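Local coordinates for protein putative metalloprotease II (Bacteroides fragilis, PDB 4ON1) that binds a zinc ion and probably acts as a secreted, fragilysin-related metalloendopeptidase, at residues A[105-110]-A[156-161]; A[119-124]-A[214-219]. All blocks are in the same frame, centred on the assembly; numbering follows the deposited sequence.

Interaction 1 (A[105-110]-A[156-161]); sequences DYIVYK and IRIDIT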
ATOM      1  N   ASP A 105       9.113  -5.773  -7.745  1.00 17.47           N
ATOM      2  CA  ASP A 105       8.024  -6.557  -7.148  1.00 14.80           C
ATOM      3  C   ASP A 105       7.976  -7.967  -7.741  1.00 22.80           C
ATOM      4  O   ASP A 105       7.919  -8.123  -8.963  1.00 19.01           O
ATOM      5  CB  ASP A 105       6.670  -5.872  -7.374  1.00 18.14           C
ATOM      6  CG  ASP A 105       6.040  -5.354  -6.087  1.00 47.12           C
ATOM      7  OD1 ASP A 105       6.454  -5.784  -4.990  1.00 64.09           O
ATOM      8  OD2 ASP A 105       5.115  -4.520  -6.181  1.00 52.62           O
ATOM      9  N   TYR A 106       8.011  -8.986  -6.887  1.00 14.27           N
ATOM     10  CA  TYR A 106       7.773 -10.361  -7.334  1.00 14.01           C
ATOM     11  C   TYR A 106       6.403 -10.787  -6.834  1.00 16.58           C
ATOM     12  O   TYR A 106       6.142 -10.725  -5.635  1.00 19.69           O
ATOM     13  CB  TYR A 106       8.850 -11.326  -6.826  1.00 15.51           C
ATOM     14  CG  TYR A 106      10.260 -10.977  -7.238  1.00 17.25           C
ATOM     15  CD1 TYR A 106      10.853 -11.587  -8.332  1.00 15.65           C
ATOM     16  CD2 TYR A 106      11.000 -10.041  -6.530  1.00 24.39           C
ATOM     17  CE1 TYR A 106      12.142 -11.273  -8.712  1.00 17.46           C
ATOM     18  CE2 TYR A 106      12.290  -9.716  -6.903  1.00 24.79           C
ATOM     19  CZ  TYR A 106      12.856 -10.335  -7.995  1.00 32.41           C
ATOM     20  OH  TYR A 106      14.144 -10.015  -8.371  1.00 35.55           O
ATOM     21  N   ILE A 107       5.533 -11.213  -7.748  1.00 12.95           N
ATOM     22  CA  ILE A 107       4.135 -11.464  -7.418  1.00  9.82           C
ATOM     23  C   ILE A 107       3.747 -12.902  -7.774  1.00 17.94           C
ATOM     24  O   ILE A 107       3.963 -13.350  -8.905  1.00 14.16           O
ATOM     25  CB  ILE A 107       3.215 -10.459  -8.163  1.00 18.13           C
ATOM     26  CG1 ILE A 107       3.601  -9.016  -7.802  1.00 17.05           C
ATOM     27  CG2 ILE A 107       1.740 -10.742  -7.889  1.00 14.90           C
ATOM     28  CD1 ILE A 107       3.264  -7.998  -8.891  1.00 26.32           C
ATOM     29  N   VAL A 108       3.206 -13.627  -6.799  1.00 12.20           N
ATOM     30  CA  VAL A 108       2.729 -14.989  -7.010  1.00 16.94           C
ATOM     31  C   VAL A 108       1.317 -15.163  -6.463  1.00 20.46           C
ATOM     32  O   VAL A 108       1.055 -14.867  -5.304  1.00 18.14           O
ATOM     33  CB  VAL A 108       3.672 -16.039  -6.347  1.00 20.85           C
ATOM     34  CG1 VAL A 108       4.965 -16.147  -7.106  1.00 29.60           C
ATOM     35  CG2 VAL A 108       3.971 -15.679  -4.891  1.00 16.88           C
ATOM     36  N   TYR A 109       0.413 -15.656  -7.306  1.00 13.04           N
ATOM     37  CA  TYR A 109      -0.953 -15.976  -6.896  1.00 19.59           C
ATOM     38  C   TYR A 109      -1.147 -17.480  -6.785  1.00 18.04           C
ATOM     39  O   TYR A 109      -0.601 -18.235  -7.581  1.00 19.85           O
ATOM     40  CB  TYR A 109      -1.963 -15.398  -7.886  1.00 12.38           C
ATOM     41  CG  TYR A 109      -2.325 -13.958  -7.605  1.00 17.31           C
ATOM     42  CD1 TYR A 109      -1.411 -12.933  -7.814  1.00  9.66           C
ATOM     43  CD2 TYR A 109      -3.589 -13.627  -7.137  1.00 16.23           C
ATOM     44  CE1 TYR A 109      -1.746 -11.616  -7.554  1.00 17.01           C
ATOM     45  CE2 TYR A 109      -3.936 -12.321  -6.887  1.00 11.95           C
ATOM     46  CZ  TYR A 109      -3.010 -11.319  -7.092  1.00 14.54           C
ATOM     47  OH  TYR A 109      -3.361 -10.020  -6.838  1.00 16.57           O
ATOM     48  N   LYS A 110      -1.916 -17.921  -5.794  1.00 18.24           N
ATOM     49  CA  LYS A 110      -2.109 -19.353  -5.602  1.00 15.77           C
ATOM     50  C   LYS A 110      -2.906 -19.968  -6.746  1.00 18.90           C
ATOM     51  O   LYS A 110      -2.564 -21.040  -7.257  1.00 17.05           O
ATOM     52  CB  LYS A 110      -2.800 -19.646  -4.273  1.00 16.69           C
ATOM     53  CG  LYS A 110      -3.008 -21.136  -4.049  1.00 24.70           C
ATOM     54  CD  LYS A 110      -3.549 -21.452  -2.664  1.00 39.79           C
ATOM     55  CE  LYS A 110      -4.846 -20.721  -2.401  1.00 46.90           C
ATOM     56  NZ  LYS A 110      -5.419 -21.079  -1.070  1.00 55.46           N
ATOM     57  N   ILE A 156       5.308 -13.210 -11.480  1.00 15.68           N
ATOM     58  CA  ILE A 156       5.438 -11.981 -12.240  1.00 21.35           C
ATOM     59  C   ILE A 156       6.475 -11.105 -11.550  1.00 25.77           C
ATOM     60  O   ILE A 156       6.445 -10.950 -10.334  1.00 19.35           O
ATOM     61  CB  ILE A 156       4.109 -11.206 -12.329  1.00 26.46           C
ATOM     62  CG1 ILE A 156       3.033 -12.052 -12.994  1.00 36.66           C
ATOM     63  CG2 ILE A 156       4.295  -9.944 -13.118  1.00 40.92           C
ATOM     64  CD1 ILE A 156       3.445 -12.581 -14.323  1.00 47.30           C
ATOM     65  N   ARG A 157       7.393 -10.548 -12.332  1.00 19.46           N
ATOM     66  CA  ARG A 157       8.427  -9.652 -11.824  1.00 17.02           C
ATOM     67  C   ARG A 157       8.241  -8.270 -12.444  1.00 22.18           C
ATOM     68  O   ARG A 157       8.376  -8.106 -13.653  1.00 16.74           O
ATOM     69  CB  ARG A 157       9.811 -10.214 -12.155  1.00 17.78           C
ATOM     70  CG  ARG A 157      10.992  -9.397 -11.670  1.00 15.74           C
ATOM     71  CD  ARG A 157      12.242  -9.881 -12.374  1.00 22.00           C
ATOM     72  NE  ARG A 157      13.468  -9.401 -11.752  1.00 28.14           N
ATOM     73  CZ  ARG A 157      14.032  -8.229 -12.019  1.00 28.93           C
ATOM     74  NH1 ARG A 157      13.466  -7.399 -12.887  1.00 19.62           N
ATOM     75  NH2 ARG A 157      15.162  -7.888 -11.411  1.00 25.23           N
ATOM     76  N   ILE A 158       7.920  -7.287 -11.613  1.00 15.58           N
ATOM     77  CA  ILE A 158       7.641  -5.935 -12.086  1.00 17.20           C
ATOM     78  C   ILE A 158       8.709  -4.964 -11.602  1.00 21.68           C
ATOM     79  O   ILE A 158       8.992  -4.898 -10.407  1.00 20.53           O
ATOM     80  CB  ILE A 158       6.276  -5.426 -11.596  1.00 20.72           C
ATOM     81  CG1 ILE A 158       5.180  -6.443 -11.899  1.00 22.13           C
ATOM     82  CG2 ILE A 158       5.955  -4.084 -12.244  1.00 26.12           C
ATOM     83  CD1 ILE A 158       4.895  -6.558 -13.381  1.00 38.66           C
ATOM     84  N   ASP A 159       9.290  -4.197 -12.518  1.00 20.02           N
ATOM     85  CA  ASP A 159      10.214  -3.148 -12.115  1.00 24.69           C
ATOM     86  C   ASP A 159       9.425  -1.880 -11.794  1.00 22.93           C
ATOM     87  O   ASP A 159       9.012  -1.155 -12.696  1.00 24.21           O
ATOM     88  CB  ASP A 159      11.246  -2.886 -13.215  1.00 27.88           C
ATOM     89  CG  ASP A 159      12.445  -2.096 -12.718  1.00 33.87           C
ATOM     90  OD1 ASP A 159      13.572  -2.394 -13.168  1.00 32.54           O
ATOM     91  OD2 ASP A 159      12.264  -1.178 -11.889  1.00 29.85           O
ATOM     92  N   ILE A 160       9.216  -1.624 -10.506  1.00 23.32           N
ATOM     93  CA  ILE A 160       8.431  -0.469 -10.073  1.00 24.97           C
ATOM     94  C   ILE A 160       9.105   0.842 -10.469  1.00 25.48           C
ATOM     95  O   ILE A 160       8.459   1.775 -10.949  1.00 26.25           O
ATOM     96  CB  ILE A 160       8.231  -0.472  -8.538  1.00 24.27           C
ATOM     97  CG1 ILE A 160       7.614  -1.796  -8.068  1.00 32.37           C
ATOM     98  CG2 ILE A 160       7.394   0.733  -8.083  1.00 24.97           C
ATOM     99  CD1 ILE A 160       6.255  -2.089  -8.669  1.00 38.77           C
ATOM    100  N   THR A 161      10.414   0.902 -10.267  1.00 24.34           N
ATOM    101  CA  THR A 161      11.181   2.091 -10.595  1.00 24.91           C
ATOM    102  C   THR A 161      11.017   2.468 -12.065  1.00 28.90           C
ATOM    103  O   THR A 161      10.809   3.635 -12.393  1.00 30.94           O
ATOM    104  CB  THR A 161      12.658   1.889 -10.255  1.00 27.29           C
ATOM    105  OG1 THR A 161      12.780   1.651  -8.845  1.00 29.34           O
ATOM    106  CG2 THR A 161      13.475   3.116 -10.645  1.00 21.39           C
TER

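Interaction 2 (A[119-124]-A[214-219]); sequences ANYYQN and GSLEHD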
ATOM      1  N   ALA A 119      -1.258 -11.457 -14.788  1.00 17.29           N
ATOM      2  CA  ALA A 119      -0.211 -11.280 -15.785  1.00 24.96           C
ATOM      3  C   ALA A 119      -0.717 -10.519 -17.012  1.00 24.70           C
ATOM      4  O   ALA A 119      -0.004  -9.680 -17.563  1.00 19.15           O
ATOM      5  CB  ALA A 119       0.350 -12.624 -16.200  1.00 22.16           C
ATOM      6  N   ASN A 120      -1.950 -10.805 -17.427  1.00 17.22           N
ATOM      7  CA  ASN A 120      -2.556 -10.104 -18.557  1.00 25.07           C
ATOM      8  C   ASN A 120      -2.711  -8.616 -18.264  1.00 21.59           C
ATOM      9  O   ASN A 120      -2.505  -7.774 -19.141  1.00 24.01           O
ATOM     10  CB  ASN A 120      -3.926 -10.693 -18.911  1.00 20.39           C
ATOM     11  CG  ASN A 120      -3.850 -12.130 -19.403  1.00 30.39           C
ATOM     12  OD1 ASN A 120      -2.832 -12.569 -19.939  1.00 28.35           O
ATOM     13  ND2 ASN A 120      -4.949 -12.864 -19.236  1.00 28.19           N
ATOM     14  N   TYR A 121      -3.099  -8.298 -17.032  1.00 16.46           N
ATOM     15  CA  TYR A 121      -3.205  -6.909 -16.621  1.00 22.92           C
ATOM     16  C   TYR A 121      -1.880  -6.189 -16.875  1.00 20.90           C
ATOM     17  O   TYR A 121      -1.850  -5.134 -17.509  1.00 20.17           O
ATOM     18  CB  TYR A 121      -3.608  -6.797 -15.144  1.00 18.49           C
ATOM     19  CG  TYR A 121      -3.413  -5.398 -14.581  1.00 23.71           C
ATOM     20  CD1 TYR A 121      -4.448  -4.469 -14.606  1.00 23.23           C
ATOM     21  CD2 TYR A 121      -2.189  -4.999 -14.051  1.00 23.67           C
ATOM     22  CE1 TYR A 121      -4.275  -3.191 -14.110  1.00 33.74           C
ATOM     23  CE2 TYR A 121      -2.006  -3.722 -13.557  1.00 37.60           C
ATOM     24  CZ  TYR A 121      -3.051  -2.824 -13.588  1.00 41.58           C
ATOM     25  OH  TYR A 121      -2.866  -1.558 -13.088  1.00 56.77           O
ATOM     26  N   TYR A 122      -0.789  -6.757 -16.377  1.00 20.79           N
ATOM     27  CA  TYR A 122       0.511  -6.104 -16.491  1.00 23.30           C
ATOM     28  C   TYR A 122       1.027  -6.080 -17.926  1.00 35.19           C
ATOM     29  O   TYR A 122       1.734  -5.155 -18.322  1.00 37.36           O
ATOM     30  CB  TYR A 122       1.529  -6.782 -15.583  1.00 14.09           C
ATOM     31  CG  TYR A 122       1.374  -6.369 -14.143  1.00 21.31           C
ATOM     32  CD1 TYR A 122       0.878  -7.251 -13.199  1.00 17.92           C
ATOM     33  CD2 TYR A 122       1.687  -5.082 -13.741  1.00 22.16           C
ATOM     34  CE1 TYR A 122       0.718  -6.869 -11.876  1.00 27.43           C
ATOM     35  CE2 TYR A 122       1.534  -4.688 -12.421  1.00 24.56           C
ATOM     36  CZ  TYR A 122       1.046  -5.588 -11.495  1.00 25.54           C
ATOM     37  OH  TYR A 122       0.890  -5.203 -10.183  1.00 24.09           O
ATOM     38  N   GLN A 123       0.671  -7.096 -18.705  1.00 24.59           N
ATOM     39  CA  GLN A 123       1.035  -7.119 -20.116  1.00 34.89           C
ATOM     40  C   GLN A 123       0.302  -6.013 -20.876  1.00 26.49           C
ATOM     41  O   GLN A 123       0.883  -5.336 -21.719  1.00 30.77           O
ATOM     42  CB  GLN A 123       0.731  -8.486 -20.737  1.00 41.10           C
ATOM     43  CG  GLN A 123       1.757  -9.564 -20.412  1.00 48.39           C
ATOM     44  CD  GLN A 123       1.268 -10.966 -20.738  1.00 63.59           C
ATOM     45  OE1 GLN A 123       0.105 -11.166 -21.091  1.00 74.35           O
ATOM     46  NE2 GLN A 123       2.164 -11.941 -20.635  1.00 58.73           N
ATOM     47  N   ASN A 124      -0.975  -5.825 -20.566  1.00 19.25           N
ATOM     48  CA  ASN A 124      -1.766  -4.818 -21.258  1.00 28.73           C
ATOM     49  C   ASN A 124      -1.433  -3.386 -20.844  1.00 38.23           C
ATOM     50  O   ASN A 124      -1.633  -2.452 -21.617  1.00 35.31           O
ATOM     51  CB  ASN A 124      -3.254  -5.057 -20.990  1.00 28.76           C
ATOM     52  CG  ASN A 124      -3.752  -6.362 -21.562  1.00 33.07           C
ATOM     53  OD1 ASN A 124      -3.083  -6.991 -22.378  1.00 23.88           O
ATOM     54  ND2 ASN A 124      -4.926  -6.793 -21.112  1.00 24.77           N
ATOM     55  N   GLY A 214     -11.307  -2.213 -10.333  1.00 19.34           N
ATOM     56  CA  GLY A 214     -10.128  -2.915 -10.821  1.00 17.07           C
ATOM     57  C   GLY A 214      -8.912  -2.989  -9.899  1.00 18.62           C
ATOM     58  O   GLY A 214      -7.856  -3.466 -10.318  1.00 15.71           O
ATOM     59  N   SER A 215      -9.039  -2.524  -8.656  1.00 16.24           N
ATOM     60  CA  SER A 215      -7.933  -2.633  -7.696  1.00 14.76           C
ATOM     61  C   SER A 215      -7.520  -4.092  -7.528  1.00 22.77           C
ATOM     62  O   SER A 215      -8.359  -4.940  -7.224  1.00 17.00           O
ATOM     63  CB  SER A 215      -8.325  -2.048  -6.340  1.00 16.97           C
ATOM     64  OG  SER A 215      -8.264  -0.635  -6.365  1.00 16.80           O
ATOM     65  N   LEU A 216      -6.234  -4.382  -7.726  1.00 15.04           N
ATOM     66  CA  LEU A 216      -5.737  -5.745  -7.599  1.00 17.75           C
ATOM     67  C   LEU A 216      -5.417  -6.073  -6.144  1.00 21.89           C
ATOM     68  O   LEU A 216      -4.900  -5.230  -5.417  1.00 12.75           O
ATOM     69  CB  LEU A 216      -4.496  -5.943  -8.470  1.00 19.34           C
ATOM     70  CG  LEU A 216      -4.635  -5.559  -9.945  1.00 22.79           C
ATOM     71  CD1 LEU A 216      -3.333  -5.853 -10.707  1.00 19.85           C
ATOM     72  CD2 LEU A 216      -5.830  -6.265 -10.591  1.00 15.17           C
ATOM     73  N   GLU A 217      -5.712  -7.307  -5.732  1.00 13.04           N
ATOM     74  CA  GLU A 217      -5.535  -7.723  -4.340  1.00 18.58           C
ATOM     75  C   GLU A 217      -4.149  -7.394  -3.781  1.00 18.77           C
ATOM     76  O   GLU A 217      -4.038  -6.773  -2.722  1.00 13.69           O
ATOM     77  CB  GLU A 217      -5.804  -9.230  -4.210  1.00 21.05           C
ATOM     78  CG  GLU A 217      -7.175  -9.669  -4.709  1.00 32.19           C
ATOM     79  CD  GLU A 217      -7.162 -10.070  -6.169  1.00 35.65           C
ATOM     80  OE1 GLU A 217      -6.935  -9.177  -7.010  1.00 25.96           O
ATOM     81  OE2 GLU A 217      -7.358 -11.268  -6.484  1.00 23.70           O
ATOM     82  N   HIS A 218      -3.097  -7.785  -4.497  1.00 13.38           N
ATOM     83  CA  HIS A 218      -1.734  -7.560  -4.020  1.00 13.56           C
ATOM     84  C   HIS A 218      -1.341  -6.082  -4.053  1.00 12.80           C
ATOM     85  O   HIS A 218      -0.488  -5.651  -3.284  1.00 15.53           O
ATOM     86  CB  HIS A 218      -0.733  -8.365  -4.849  1.00 15.02           C
ATOM     87  CG  HIS A 218      -0.550  -7.838  -6.232  1.00 21.35           C
ATOM     88  ND1 HIS A 218      -1.418  -8.133  -7.262  1.00 15.89           N
ATOM     89  CD2 HIS A 218       0.381  -7.001  -6.750  1.00 15.79           C
ATOM     90  CE1 HIS A 218      -1.017  -7.518  -8.359  1.00 22.73           C
ATOM     91  NE2 HIS A 218       0.072  -6.821  -8.076  1.00 23.75           N
ATOM     92  N   ASP A 219      -1.930  -5.311  -4.963  1.00 16.28           N
ATOM     93  CA  ASP A 219      -1.678  -3.869  -4.985  1.00 14.30           C
ATOM     94  C   ASP A 219      -2.185  -3.196  -3.708  1.00 16.32           C
ATOM     95  O   ASP A 219      -1.514  -2.336  -3.143  1.00 18.31           O
ATOM     96  CB  ASP A 219      -2.337  -3.209  -6.200  1.00 12.09           C
ATOM     97  CG  ASP A 219      -1.513  -3.360  -7.467  1.00 28.17           C
ATOM     98  OD1 ASP A 219      -0.271  -3.475  -7.363  1.00 27.72           O
ATOM     99  OD2 ASP A 219      -2.106  -3.345  -8.567  1.00 23.92           O
TER
HETATM  100  O   HOH W   1      -1.001  -2.083 -10.588  1.00 36.56           O

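Interaction 1 (A[105-110]-A[156-161])
Ile156 opens the pairing with Ile107: its N donates to Ile107 O and its O accepts from Ile107 N at 2.8 Å, which makes the two residues an antiparallel hydrogen-bonded pair. The strand axes run at 153° and approach to 4.7 Å, as expected of neighbours in a twisted antiparallel sheet. Ile156 O also receives a CA-H...O contact from Tyr106 CA, and the CB atoms of Ile156 and Ile107 meet on the sheet face that carries Asp105 and Ile158.

Arg157 faces Tyr106 across a non-hydrogen-bonded pair on the other face. With CG anti to the backbone N (chi1 -179°) and the chain extended to NE, its side chain runs beside that of Tyr106 in the same direction. Arg157 CG comes within 3.7 Å of Tyr106 CE1, while the ring and guanidinium planes stand 87° apart, so they are not stacked in parallel. Arg157 NE and Tyr106 OH, 3.5 Å apart, both turn to Glu49 OE2, the first in a salt bridge and the second in a hydrogen bond.

Ile158 closes a second hydrogen-bonded pair, with Asp105; the bond from Asp105 N to Ile158 O is nearly straight. Ile158 CG1 packs at 3.9 Å on Ile107 CD1. Just past the strand, Ile160 CD1 lies 3.7 Å from Asp105 OD2.

The four backbone bonds therefore fix the register, and one face is mainly aliphatic. The Asp105 carboxylate and Arg157 guanidinium find their countercharges on other strands, in Arg96 (strand 92-99) and Glu49 (strand 43-49), and Tyr106 OH shares Glu49.

Interaction 2 (A[119-124]-A[214-219])
Tyr121 has CG anti to its backbone N (chi1 166°), whereas Tyr122 has CG anti to its carbonyl carbon (chi1 -78°), and these two settings start the neighbouring rings off in different directions. Leu216 CD1 sits over one face of the Tyr121 ring, 3.8 Å from its centroid and 18° off the normal, which satisfies the geometry of a CH-pi contact. The methyl is displaced toward the rim, with Tyr121 CD2 as its nearest ring atom at 3.6 Å.

Tyr122 and His218 reach toward each other tip to tip. Tyr122 OH and His218 NE2 are hydrogen-bonded at 2.8 Å, and the hydroxyl lies near the imidazole plane, at the ring edge. The ring centroids are 5.9 Å from each other and the rings meet rim to rim, so the pair is held by this bond rather than by stacking. At its other nitrogen, ND1, His218 bonds to Tyr109 OH; the two bonds together should restrict rotation of the imidazole.

A water donates to Tyr121 OH at 3.2 Å and to Asp219 OD2 at 2.6 Å; Tyr121 OH also hydrogen-bonds Asp289 OD1. Ser326 OG bonds both Tyr122 OH and Asp219 OD1.

The contact thus joins helix 112-126 to Leu216, the N-cap residue of helix 217-230, and to that helix's first turn, while Tyr122 and His218 also pack on Ile107 of strand 102-109.

In the fold
The centres of interactions 1 and 2 lie 10 Å apart on the same side of the chain's centre, and their segments alternate in sequence: 105-110, 119-124, 156-161, then 214-219. Strand 102-109 leads directly into helix 112-126, which lies against the aliphatic face of the strand pair; Ile158 CD1 touches Tyr122 CD2 at 3.6 Å. Helix 217-230 meets the same region, with Ile107 CD1 3.5 Å from His218 NE2. Both strands of interaction 1 belong to the fragilysin-type N-terminal region, whereas interaction 2 joins helix 112-126 to the start of helix 217-230. Both lie away from the zinc site formed by Asp176, His334, His338 and His344.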